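Local coordinates for protein SAWADEE HOMEODOMAIN HOMOLOG 1 (Arabidopsis thaliana, PDB 4IUP), which binds H3K9-methylated histone tails through its SAWADEE domain, the part present here, associates with RNA polymerase IV and is required for RNA-directed DNA methylation, at residues 35-40 / 48-53; 5-10 / 55-60; 13-18 / 86-91; 77-82 / 113-118. The protein carries 2 engineered substitutions. One frame throughout, in Å; residues are numbered along the deposited sequence.

In the fold
From the N terminus, residues 5-10 open interaction 2 and residues 13-18 open interaction 3. The hairpin of interaction 1 (35-40 with 48-53) closes first, within the spans of both. Residues 55-60 then close interaction 2, which joins strands of the first half. Residues 77-82 open interaction 4. Residues 86-91 close interaction 3, and residues 113-118 close interaction 4. Interaction 3 crosses interactions 2 and 4 along the chain, while interactions 2 and 4 follow in series. Interactions 1 and 2 build the first half, interaction 4 packs the second, and interaction 3 ties the halves together, consistent with a tandem tudor arrangement.

Interaction 1 (35-40 / 48-53); sequences VRVRFS and EWVNVK. With CVM (cymal-4), chain E.
V35 and V37 pair with V50 and E48 through backbone hydrogen bonds, in the beta hairpin of strands 33-39 and 48-51. V35 N donates to V50 O, and V50 N returns a bond to V35 O, each at 2.9 Å. V37 N donates to E48 O at 2.8 Å. The return bond from E48 N to V37 O is longer, at 3.2 Å. Between these pairs, R36 and W49 form a non-hydrogen-bonded pair.

The side chains of R36 and W49 meet by CH-pi contact. R36 CB lies 3.7 Å from the centroid of the W49 six-membered ring, almost straight above it. R36 CG leaves anti to the backbone N (chi1 -175°), and the chain then lies across the W49 face, with R36 CD offset toward the rim. The guanidinium plane is turned 42° from the ring, so the two do not stack flat. R26 adds a cation-pi contact to W49.

Apolar groups meet on the face of V35, V37 and V50. V35 CG1 touches V52 CG2 at 3.6 Å.

A separate contact joins F39 and E48. F39 turns its ring edge to the E48 chain, with F39 CE2 3.7 Å from E48 CG. E48 OE1 is hydrogen-bonded to S10.

Strand 33-39 lies between strand 48-51 and strand 16-27. V35 and V50 also pack on V56 of strand 56-62, and V52 lines the pocket of the bound cymal-4.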
# COMPACT_ATOMS: atom_id res chain seq x y z
N VAL A 35 -14.91 5.47 -10.21
CA VAL A 35 -15.79 4.36 -9.84
C VAL A 35 -16.22 4.50 -8.39
O VAL A 35 -15.48 5.04 -7.57
CB VAL A 35 -15.14 2.96 -10.06
CG1 VAL A 35 -15.13 2.60 -11.54
CG2 VAL A 35 -13.72 2.89 -9.47
N ARG A 36 -17.43 4.04 -8.08
CA ARG A 36 -17.90 4.03 -6.70
C ARG A 36 -17.58 2.68 -6.09
O ARG A 36 -18.02 1.63 -6.59
CB ARG A 36 -19.40 4.32 -6.63
CG ARG A 36 -19.95 4.44 -5.21
CD ARG A 36 -21.03 5.50 -5.14
NE ARG A 36 -21.64 5.63 -3.82
CZ ARG A 36 -21.25 6.49 -2.88
NH1 ARG A 36 -20.22 7.30 -3.08
NH2 ARG A 36 -21.90 6.53 -1.72
N VAL A 37 -16.80 2.69 -5.01
CA VAL A 37 -16.35 1.43 -4.41
C VAL A 37 -16.96 1.19 -3.04
O VAL A 37 -17.24 2.13 -2.29
CB VAL A 37 -14.80 1.33 -4.30
CG1 VAL A 37 -14.17 1.27 -5.70
CG2 VAL A 37 -14.22 2.49 -3.50
N ARG A 38 -17.18 -0.08 -2.73
CA ARG A 38 -17.57 -0.49 -1.40
C ARG A 38 -16.35 -1.14 -0.77
O ARG A 38 -15.73 -2.02 -1.37
CB ARG A 38 -18.74 -1.47 -1.45
CG ARG A 38 -19.18 -1.99 -0.08
CD ARG A 38 -20.64 -2.39 -0.09
NE ARG A 38 -21.51 -1.22 -0.19
CZ ARG A 38 -22.75 -1.24 -0.68
NH1 ARG A 38 -23.28 -2.37 -1.13
NH2 ARG A 38 -23.45 -0.12 -0.71
N PHE A 39 -15.99 -0.69 0.43
CA PHE A 39 -14.76 -1.16 1.07
C PHE A 39 -14.97 -2.45 1.87
O PHE A 39 -16.08 -2.71 2.35
CB PHE A 39 -14.17 -0.06 1.96
CG PHE A 39 -13.75 1.16 1.19
CD1 PHE A 39 -12.65 1.12 0.34
CD2 PHE A 39 -14.46 2.34 1.31
CE1 PHE A 39 -12.25 2.24 -0.37
CE2 PHE A 39 -14.08 3.48 0.61
CZ PHE A 39 -12.96 3.43 -0.23
N SER A 40 -13.91 -3.24 1.98
CA SER A 40 -13.92 -4.48 2.76
C SER A 40 -14.21 -4.20 4.23
O SER A 40 -13.78 -3.17 4.76
CB SER A 40 -12.59 -5.21 2.63
OG SER A 40 -12.39 -5.68 1.31
N GLU A 48 -17.21 5.17 -1.42
CA GLU A 48 -16.55 6.38 -1.91
C GLU A 48 -16.38 6.35 -3.42
O GLU A 48 -16.26 5.28 -4.01
CB GLU A 48 -15.16 6.53 -1.28
CG GLU A 48 -15.15 6.96 0.17
CD GLU A 48 -13.75 7.14 0.72
OE1 GLU A 48 -12.83 7.51 -0.05
OE2 GLU A 48 -13.57 6.93 1.94
N TRP A 49 -16.36 7.53 -4.03
CA TRP A 49 -15.93 7.69 -5.41
C TRP A 49 -14.42 7.81 -5.44
O TRP A 49 -13.83 8.57 -4.66
CB TRP A 49 -16.54 8.95 -6.02
CG TRP A 49 -18.03 8.88 -6.25
CD1 TRP A 49 -18.99 9.47 -5.49
CD2 TRP A 49 -18.70 8.21 -7.32
NE1 TRP A 49 -20.24 9.20 -6.02
CE2 TRP A 49 -20.08 8.42 -7.14
CE3 TRP A 49 -18.27 7.43 -8.40
CZ2 TRP A 49 -21.05 7.89 -8.01
CZ3 TRP A 49 -19.22 6.90 -9.27
CH2 TRP A 49 -20.59 7.14 -9.07
N VAL A 50 -13.78 7.06 -6.34
CA VAL A 50 -12.33 7.11 -6.52
C VAL A 50 -11.97 7.15 -8.00
O VAL A 50 -12.59 6.48 -8.82
CB VAL A 50 -11.60 5.90 -5.85
CG1 VAL A 50 -11.74 5.94 -4.33
CG2 VAL A 50 -12.11 4.57 -6.40
N ASN A 51 -10.94 7.93 -8.32
CA ASN A 51 -10.42 8.02 -9.68
C ASN A 51 -9.84 6.67 -10.12
O ASN A 51 -9.02 6.09 -9.42
CB ASN A 51 -9.36 9.12 -9.74
CG ASN A 51 -8.81 9.34 -11.13
OD1 ASN A 51 -8.03 8.53 -11.64
ND2 ASN A 51 -9.19 10.45 -11.75
N VAL A 52 -10.28 6.18 -11.28
CA VAL A 52 -9.86 4.87 -11.78
C VAL A 52 -8.36 4.83 -12.08
O VAL A 52 -7.66 3.92 -11.64
CB VAL A 52 -10.67 4.42 -13.03
CG1 VAL A 52 -10.14 3.10 -13.60
CG2 VAL A 52 -12.13 4.27 -12.68
N LYS A 53 -7.87 5.84 -12.79
CA LYS A 53 -6.47 5.90 -13.21
C LYS A 53 -5.46 5.97 -12.06
O LYS A 53 -4.47 5.25 -12.05
CB LYS A 53 -6.23 7.05 -14.20
CG LYS A 53 -4.81 7.12 -14.73
CD LYS A 53 -4.60 8.28 -15.71
CE LYS A 53 -4.69 9.65 -15.04
NZ LYS A 53 -3.46 10.00 -14.27
C1 CVM E . -8.42 -1.11 -13.27
C2 CVM E . -9.58 -0.80 -12.32
C3 CVM E . -10.56 -1.96 -12.26
C4 CVM E . -11.99 -1.47 -12.45
C6 CVM E . -13.06 -2.56 -12.22
C7 CVM E . -13.87 -2.77 -13.51
C8 CVM E . -14.71 -4.06 -13.49
C9 CVM E . -14.90 -4.64 -12.07
C10 CVM E . -13.55 -4.90 -11.37
C11 CVM E . -12.46 -3.89 -11.75
O12 CVM E . -7.30 -1.54 -12.48
C13 CVM E . -6.15 -0.66 -12.57
O14 CVM E . -6.28 0.45 -13.52
C15 CVM E . -5.15 1.37 -13.45
C16 CVM E . -3.79 0.67 -13.66
C17 CVM E . -3.64 -0.68 -12.93
C18 CVM E . -4.93 -1.51 -12.94
C19 CVM E . -5.30 2.49 -14.50
O20 CVM E . -6.06 2.02 -15.62
O21 CVM E . -2.59 -1.44 -13.53
O22 CVM E . -4.82 -2.60 -12.02
O23 CVM E . -2.75 1.54 -13.18

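Interaction 2 (5-10 / 55-60); sequences AFEAKS and SVRERS. With CVM (cymal-4), chain E.
E7 and R57 form a hydrogen-bonded pair where strand 6-9 runs antiparallel to strand 56-62, in the N-terminal half of the SAWADEE domain. E7 N donates to R57 O at 2.9 Å, and R57 N returns a bond to E7 O. K9 N and R59 N extend the ladder by bonding to S55 O and A5 O.

The E7 carboxylate turns to the other strand. E7 CG sits between the backbone N and the carbonyl carbon (chi1 56°). E7 OE2 accepts from S60 OG at 2.6 Å, on its syn side. It makes a salt bridge with R57 NE at 2.9 Å through its anti lone pair, and R57 NH2 adds a second bond. E7 OE1 takes S60 N at 3.0 Å, in a nearly straight bond (179°) from above the carboxylate plane. R57 is also salt-bridged to D91.

R59 grips F6 O with NE and NH2, both from one face of the carbonyl plane. A5 CB lies 3.7 Å above the centre of the R59 guanidinium. V56 CG1 touches C2 of the bound cymal-4 at 3.7 Å, and the F6 ring meets its ring carbons C10 and C11.

E7 is buried, yet donors reach both its oxygens. These donors, with the positive charge of R57, probably stabilise its ionised form. They also fix how the carboxylate is rotated.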
# COMPACT_ATOMS: atom_id res chain seq x y z
N ALA A 5 -7.89 -9.03 -7.23
CA ALA A 5 -8.47 -8.25 -6.13
C ALA A 5 -7.81 -6.88 -6.06
O ALA A 5 -6.68 -6.70 -6.54
CB ALA A 5 -8.30 -8.99 -4.79
N PHE A 6 -8.51 -5.92 -5.47
CA PHE A 6 -8.16 -4.51 -5.62
C PHE A 6 -8.11 -3.73 -4.31
O PHE A 6 -8.74 -4.10 -3.32
CB PHE A 6 -9.15 -3.85 -6.59
CG PHE A 6 -9.17 -4.49 -7.95
CD1 PHE A 6 -8.22 -4.13 -8.90
CD2 PHE A 6 -10.08 -5.49 -8.25
CE1 PHE A 6 -8.21 -4.75 -10.16
CE2 PHE A 6 -10.08 -6.12 -9.50
CZ PHE A 6 -9.14 -5.74 -10.46
N GLU A 7 -7.32 -2.66 -4.33
CA GLU A 7 -7.31 -1.66 -3.27
C GLU A 7 -7.54 -0.30 -3.91
O GLU A 7 -7.22 -0.10 -5.10
CB GLU A 7 -6.01 -1.69 -2.45
CG GLU A 7 -4.69 -1.53 -3.26
CD GLU A 7 -3.44 -1.95 -2.47
OE1 GLU A 7 -3.56 -2.81 -1.58
OE2 GLU A 7 -2.34 -1.43 -2.75
N ALA A 8 -8.12 0.62 -3.15
CA ALA A 8 -8.44 1.94 -3.66
C ALA A 8 -7.93 3.03 -2.73
O ALA A 8 -7.96 2.89 -1.50
CB ALA A 8 -9.95 2.08 -3.87
N LYS A 9 -7.51 4.14 -3.30
CA LYS A 9 -6.97 5.21 -2.51
C LYS A 9 -8.00 6.28 -2.23
O LYS A 9 -8.53 6.90 -3.12
CB LYS A 9 -5.80 5.81 -3.22
CG LYS A 9 -5.13 6.91 -2.54
CD LYS A 9 -3.97 7.17 -3.39
CE LYS A 9 -3.67 8.51 -3.46
NZ LYS A 9 -2.96 8.70 -2.22
N SER A 10 -8.26 6.49 -0.97
CA SER A 10 -9.29 7.43 -0.56
C SER A 10 -8.81 8.86 -0.78
O SER A 10 -7.69 9.22 -0.42
CB SER A 10 -9.64 7.19 0.91
OG SER A 10 -10.53 8.18 1.38
N SER A 55 -6.22 5.89 -8.51
CA SER A 55 -6.64 5.50 -7.17
C SER A 55 -7.30 4.12 -7.05
O SER A 55 -7.94 3.83 -6.04
CB SER A 55 -7.51 6.60 -6.56
OG SER A 55 -6.81 7.84 -6.53
N VAL A 56 -7.16 3.29 -8.08
CA VAL A 56 -7.56 1.88 -8.03
C VAL A 56 -6.42 1.05 -8.62
O VAL A 56 -5.95 1.34 -9.72
CB VAL A 56 -8.86 1.57 -8.83
CG1 VAL A 56 -9.22 0.09 -8.73
CG2 VAL A 56 -10.02 2.42 -8.33
N ARG A 57 -5.98 0.02 -7.90
CA ARG A 57 -4.93 -0.86 -8.40
C ARG A 57 -5.08 -2.25 -7.82
O ARG A 57 -5.83 -2.46 -6.86
CB ARG A 57 -3.53 -0.30 -8.07
CG ARG A 57 -3.21 -0.27 -6.57
CD ARG A 57 -1.92 0.49 -6.28
NE ARG A 57 -1.58 0.41 -4.86
CZ ARG A 57 -0.69 1.18 -4.24
NH1 ARG A 57 -0.01 2.11 -4.92
NH2 ARG A 57 -0.47 1.01 -2.94
N GLU A 58 -4.36 -3.20 -8.41
CA GLU A 58 -4.32 -4.56 -7.87
C GLU A 58 -3.77 -4.51 -6.45
O GLU A 58 -2.86 -3.73 -6.16
CB GLU A 58 -3.47 -5.46 -8.76
CG GLU A 58 -3.57 -6.95 -8.43
CD GLU A 58 -2.80 -7.82 -9.42
OE1 GLU A 58 -2.66 -9.04 -9.14
OE2 GLU A 58 -2.34 -7.31 -10.46
N ARG A 59 -4.34 -5.33 -5.58
CA ARG A 59 -4.05 -5.32 -4.15
C ARG A 59 -2.59 -5.65 -3.89
O ARG A 59 -2.01 -6.51 -4.56
CB ARG A 59 -4.96 -6.32 -3.44
CG ARG A 59 -4.97 -6.24 -1.92
CD ARG A 59 -6.09 -7.09 -1.34
NE ARG A 59 -7.41 -6.57 -1.69
CZ ARG A 59 -8.55 -7.24 -1.52
NH1 ARG A 59 -8.55 -8.47 -1.01
NH2 ARG A 59 -9.71 -6.68 -1.87
N SER A 60 -2.01 -4.94 -2.93
CA SER A 60 -0.63 -5.18 -2.49
C SER A 60 -0.56 -6.55 -1.81
O SER A 60 -1.59 -7.12 -1.43
CB SER A 60 -0.19 -4.07 -1.54
OG SER A 60 -0.15 -2.82 -2.23
C1 CVM E . -8.42 -1.11 -13.27
C2 CVM E . -9.58 -0.80 -12.32
C3 CVM E . -10.56 -1.96 -12.26
C4 CVM E . -11.99 -1.47 -12.45
C6 CVM E . -13.06 -2.56 -12.22
C7 CVM E . -13.87 -2.77 -13.51
C8 CVM E . -14.71 -4.06 -13.49
C9 CVM E . -14.90 -4.64 -12.07
C10 CVM E . -13.55 -4.90 -11.37
C11 CVM E . -12.46 -3.89 -11.75
O12 CVM E . -7.30 -1.54 -12.48
C13 CVM E . -6.15 -0.66 -12.57
O14 CVM E . -6.28 0.45 -13.52
C15 CVM E . -5.15 1.37 -13.45
C16 CVM E . -3.79 0.67 -13.66
C17 CVM E . -3.64 -0.68 -12.93
C18 CVM E . -4.93 -1.51 -12.94
C19 CVM E . -5.30 2.49 -14.50
O20 CVM E . -6.06 2.02 -15.62
O21 CVM E . -2.59 -1.44 -13.53
O22 CVM E . -4.82 -2.60 -12.02
O23 CVM E . -2.75 1.54 -13.18
O HOH W 1 -5.04 -9.61 -7.18
O HOH W 2 -8.15 9.12 -4.57

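Interaction 3 (13-18 / 86-91); sequences DYAWYD and QALYCD
Y89 O accepts the backbone N-H of W16 at 2.9 Å. The bond is nearly straight, with an N-H...O angle of 172°. Water 4 adds a bridge beside it, donating to W16 O and accepting from Y89 N. Water 3 links Y14 O to D91 N in the same way.

W16 CG is anti to the carbonyl carbon and beside the backbone N (chi1 -66°), which puts the indole on the side of Y89 O and D91. The indole NE1 meets D91 OD2 at 3.3 Å, a weak bond bent to 129°. Water 5 lies in the plane of the indole at its edge and joins NE1 to the same oxygen. D91 has its main partner in R57, which also makes a cation-pi contact with W16.

The two strands concerned, 16-27 and 86-98, lie in different halves of the domain. Their short segments run steeply across each other and share one direct backbone bond, which joins the two halves. This is consistent with a tandem tudor fold, in which two small beta units sit side by side.

A15 CB packs on L88 CB at 3.8 Å. D13 OD1 accepts from A15 N at 3.1 Å, which makes an Asx turn. D13 OD2 accepts from Y17 OH at 2.6 Å, on the syn side. L88 CD2 reaches both D13 OD2 and Y17 OH, each at 3.6 Å.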
# COMPACT_ATOMS: atom_id res chain seq x y z
N ASP A 13 -8.12 10.81 2.85
CA ASP A 13 -6.89 10.75 3.66
C ASP A 13 -5.66 10.25 2.90
O ASP A 13 -4.58 10.09 3.49
CB ASP A 13 -7.12 9.90 4.92
CG ASP A 13 -7.58 8.47 4.60
OD1 ASP A 13 -7.49 8.05 3.43
OD2 ASP A 13 -8.04 7.78 5.53
N TYR A 14 -5.82 10.00 1.60
CA TYR A 14 -4.75 9.54 0.70
C TYR A 14 -4.18 8.15 1.03
O TYR A 14 -3.14 7.77 0.52
CB TYR A 14 -3.64 10.61 0.57
CG TYR A 14 -4.20 11.99 0.30
CD1 TYR A 14 -4.82 12.29 -0.92
CD2 TYR A 14 -4.15 12.98 1.28
CE1 TYR A 14 -5.36 13.55 -1.16
CE2 TYR A 14 -4.68 14.25 1.04
CZ TYR A 14 -5.28 14.53 -0.18
OH TYR A 14 -5.80 15.78 -0.41
N ALA A 15 -4.91 7.40 1.86
CA ALA A 15 -4.51 6.05 2.23
C ALA A 15 -5.25 5.01 1.39
O ALA A 15 -6.30 5.32 0.81
CB ALA A 15 -4.74 5.81 3.72
N TRP A 16 -4.70 3.80 1.32
CA TRP A 16 -5.28 2.71 0.52
C TRP A 16 -6.14 1.76 1.35
O TRP A 16 -5.79 1.42 2.49
CB TRP A 16 -4.18 1.91 -0.20
CG TRP A 16 -3.45 2.71 -1.23
CD1 TRP A 16 -2.36 3.52 -1.03
CD2 TRP A 16 -3.77 2.80 -2.63
NE1 TRP A 16 -1.98 4.09 -2.21
CE2 TRP A 16 -2.82 3.67 -3.21
CE3 TRP A 16 -4.75 2.22 -3.44
CZ2 TRP A 16 -2.83 3.99 -4.57
CZ3 TRP A 16 -4.76 2.53 -4.80
CH2 TRP A 16 -3.81 3.41 -5.35
N TYR A 17 -7.27 1.35 0.78
CA TYR A 17 -8.22 0.44 1.44
C TYR A 17 -8.63 -0.69 0.50
O TYR A 17 -8.80 -0.48 -0.70
CB TYR A 17 -9.45 1.23 1.91
CG TYR A 17 -9.13 2.28 2.94
CD1 TYR A 17 -8.79 3.59 2.56
CD2 TYR A 17 -9.16 1.98 4.30
CE1 TYR A 17 -8.48 4.57 3.53
CE2 TYR A 17 -8.85 2.94 5.27
CZ TYR A 17 -8.51 4.23 4.88
OH TYR A 17 -8.21 5.19 5.83
N ASP A 18 -8.80 -1.90 1.05
CA ASP A 18 -9.26 -3.03 0.25
C ASP A 18 -10.68 -2.81 -0.27
O ASP A 18 -11.57 -2.40 0.48
CB ASP A 18 -9.21 -4.33 1.07
CG ASP A 18 -7.79 -4.80 1.33
OD1 ASP A 18 -6.86 -4.34 0.63
OD2 ASP A 18 -7.61 -5.66 2.22
N GLN A 86 -3.95 7.11 14.94
CA GLN A 86 -4.21 7.02 13.52
C GLN A 86 -3.36 5.89 12.96
O GLN A 86 -2.17 5.77 13.28
CB GLN A 86 -3.85 8.36 12.88
CG GLN A 86 -3.95 8.46 11.37
CD GLN A 86 -3.56 9.85 10.90
OE1 GLN A 86 -2.59 10.02 10.15
NE2 GLN A 86 -4.29 10.86 11.36
N ALA A 87 -3.96 5.04 12.14
CA ALA A 87 -3.24 3.94 11.51
C ALA A 87 -3.68 3.79 10.06
O ALA A 87 -4.78 3.31 9.77
CB ALA A 87 -3.47 2.65 12.28
N LEU A 88 -2.82 4.24 9.14
CA LEU A 88 -3.13 4.26 7.71
C LEU A 88 -2.16 3.38 6.93
O LEU A 88 -1.01 3.21 7.33
CB LEU A 88 -3.08 5.70 7.18
CG LEU A 88 -3.97 6.73 7.89
CD1 LEU A 88 -3.64 8.13 7.40
CD2 LEU A 88 -5.45 6.41 7.70
N TYR A 89 -2.62 2.81 5.82
CA TYR A 89 -1.74 2.10 4.90
C TYR A 89 -1.43 3.06 3.76
O TYR A 89 -2.33 3.44 3.00
CB TYR A 89 -2.41 0.82 4.39
CG TYR A 89 -2.53 -0.28 5.43
CD1 TYR A 89 -3.60 -0.28 6.34
CD2 TYR A 89 -1.60 -1.31 5.51
CE1 TYR A 89 -3.73 -1.29 7.31
CE2 TYR A 89 -1.72 -2.32 6.47
CZ TYR A 89 -2.79 -2.31 7.36
OH TYR A 89 -2.90 -3.30 8.31
N CYS A 90 -0.15 3.45 3.66
CA CYS A 90 0.32 4.53 2.80
C CYS A 90 1.48 4.08 1.93
O CYS A 90 2.29 3.24 2.35
CB CYS A 90 0.82 5.71 3.65
SG CYS A 90 -0.37 6.35 4.81
N ASP A 91 1.61 4.67 0.75
CA ASP A 91 2.74 4.36 -0.13
C ASP A 91 4.04 4.96 0.38
O ASP A 91 4.08 6.11 0.82
CB ASP A 91 2.46 4.83 -1.56
CG ASP A 91 1.53 3.89 -2.31
OD1 ASP A 91 1.26 2.78 -1.81
OD2 ASP A 91 1.08 4.27 -3.41
O HOH W 3 -0.59 6.45 -0.22
O HOH W 4 -5.44 2.70 5.21
O HOH W 5 -0.01 6.54 -3.12

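Interaction 4 (77-82 / 113-118); sequences MLCFQE and VRYELD. Engineered in segment 77-82: M77 (natural residue Leu).
Y115 and Q81 bury the most surface here, and C79 comes next. The oxygen of the Q81 side chain sits over the face of the Y115 ring. Q81 OE1 is 3.1 Å above the ring plane and over its centre, and 3.3 Å from Y115 CG. The amide stands nearly upright on the ring, with planes 82° apart, so this is not a flat stack. Q81 CG, anti to the backbone N (chi1 -174°), is thereby brought to the ring and makes an off-centre CH-pi contact, 4.1 Å from the Y115 centroid. Q81 CB is 3.5 Å from Y115 OH. That hydroxyl is hydrogen-bonded to E122.

C79 also packs on the ring. C79 CB touches Y115 CE1 at 3.7 Å, and C79 SG touches both methyls of V113, each at 4.1 Å. V113 CG2 lies over the opposite face of the Y115 ring from Q81 OE1, offset toward the rim. The ring is therefore sandwiched between a polar tip and a methyl group. Packing, not direct hydrogen bonding, holds the two segments together. The zinc ion lies about 13 Å from the side chain of V113.

The segments 77-82 and 113-115 run at 84° to each other. Strand 86-98 lies between their strands in the sheet order, so the contact reaches across it, consistent with a strongly curved sheet. L124 of strand 121-124 packs on C79, V113 and Y115, and I129 of strand 129-131 also touches C79.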
# COMPACT_ATOMS: atom_id res chain seq x y z
N MSE A 77 6.33 0.30 -1.76
CA MSE A 77 5.66 -0.60 -0.81
C MSE A 77 4.42 0.08 -0.26
O MSE A 77 4.39 1.31 -0.12
CB MSE A 77 6.58 -0.94 0.38
CG MSE A 77 7.97 -1.43 0.02
SE MSE A 77 7.97 -3.10 -0.97
CE MSE A 77 7.56 -4.35 0.48
N LEU A 78 3.41 -0.72 0.06
CA LEU A 78 2.31 -0.25 0.89
C LEU A 78 2.70 -0.47 2.35
O LEU A 78 2.96 -1.60 2.76
CB LEU A 78 1.00 -0.99 0.56
CG LEU A 78 -0.23 -0.47 1.32
CD1 LEU A 78 -0.61 0.95 0.88
CD2 LEU A 78 -1.43 -1.42 1.18
N CYS A 79 2.73 0.62 3.12
CA CYS A 79 3.30 0.62 4.46
C CYS A 79 2.28 0.94 5.53
O CYS A 79 1.47 1.87 5.37
CB CYS A 79 4.43 1.64 4.56
SG CYS A 79 5.70 1.47 3.32
N PHE A 80 2.32 0.19 6.62
CA PHE A 80 1.46 0.45 7.77
C PHE A 80 2.02 1.59 8.60
O PHE A 80 3.03 1.42 9.31
CB PHE A 80 1.27 -0.82 8.61
CG PHE A 80 0.28 -0.66 9.73
CD1 PHE A 80 -1.05 -0.36 9.48
CD2 PHE A 80 0.69 -0.83 11.06
CE1 PHE A 80 -1.96 -0.23 10.51
CE2 PHE A 80 -0.23 -0.69 12.11
CZ PHE A 80 -1.55 -0.40 11.83
N GLN A 81 1.37 2.75 8.51
CA GLN A 81 1.83 3.98 9.14
C GLN A 81 0.96 4.29 10.34
O GLN A 81 -0.18 4.74 10.20
CB GLN A 81 1.79 5.13 8.12
CG GLN A 81 2.39 6.46 8.60
CD GLN A 81 2.04 7.61 7.68
OE1 GLN A 81 2.83 7.99 6.80
NE2 GLN A 81 0.86 8.17 7.86
N GLU A 82 1.51 4.04 11.53
CA GLU A 82 0.78 4.25 12.78
C GLU A 82 1.34 5.47 13.51
O GLU A 82 2.52 5.52 13.83
CB GLU A 82 0.86 2.99 13.65
CG GLU A 82 0.01 3.06 14.92
CD GLU A 82 -0.18 1.71 15.58
OE1 GLU A 82 0.77 0.89 15.59
OE2 GLU A 82 -1.28 1.47 16.10
N VAL A 113 11.79 3.45 5.19
CA VAL A 113 10.91 3.89 4.11
C VAL A 113 10.72 5.39 4.17
O VAL A 113 10.78 6.00 5.24
CB VAL A 113 9.53 3.14 4.09
CG1 VAL A 113 9.73 1.62 4.18
CG2 VAL A 113 8.59 3.61 5.20
N ARG A 114 10.53 5.99 2.99
CA ARG A 114 10.16 7.39 2.90
C ARG A 114 8.76 7.47 2.32
O ARG A 114 8.52 7.00 1.20
CB ARG A 114 11.14 8.15 2.01
CG ARG A 114 10.84 9.64 1.91
CD ARG A 114 11.92 10.35 1.10
NE ARG A 114 13.21 10.37 1.78
CZ ARG A 114 14.26 11.08 1.38
NH1 ARG A 114 14.18 11.85 0.31
NH2 ARG A 114 15.40 11.03 2.07
N TYR A 115 7.84 8.04 3.09
CA TYR A 115 6.45 8.16 2.68
C TYR A 115 6.29 9.15 1.53
O TYR A 115 6.84 10.25 1.56
CB TYR A 115 5.56 8.55 3.86
CG TYR A 115 5.46 7.44 4.87
CD1 TYR A 115 4.78 6.25 4.56
CD2 TYR A 115 6.04 7.55 6.13
CE1 TYR A 115 4.69 5.22 5.47
CE2 TYR A 115 5.96 6.52 7.06
CZ TYR A 115 5.28 5.36 6.72
OH TYR A 115 5.19 4.34 7.64
N GLU A 116 5.54 8.73 0.55
CA GLU A 116 5.38 9.50 -0.64
C GLU A 116 4.71 10.88 -0.38
O GLU A 116 5.18 11.88 -0.87
CB GLU A 116 4.63 8.66 -1.64
CG GLU A 116 4.88 9.02 -3.05
CD GLU A 116 4.07 8.21 -4.01
OE1 GLU A 116 2.84 8.18 -3.86
OE2 GLU A 116 4.67 7.61 -4.90
N LEU A 117 3.65 10.90 0.43
CA LEU A 117 2.84 12.11 0.63
C LEU A 117 3.54 13.24 1.39
O LEU A 117 3.67 14.35 0.88
CB LEU A 117 1.50 11.76 1.30
CG LEU A 117 0.56 12.92 1.64
CD1 LEU A 117 -0.09 13.51 0.38
CD2 LEU A 117 -0.50 12.47 2.64
N ASP A 118 3.97 12.96 2.62
CA ASP A 118 4.52 14.00 3.49
C ASP A 118 6.04 13.94 3.60
O ASP A 118 6.64 14.69 4.39
CB ASP A 118 3.86 13.94 4.88
CG ASP A 118 4.08 12.61 5.58
OD1 ASP A 118 4.99 11.84 5.20
OD2 ASP A 118 3.32 12.32 6.54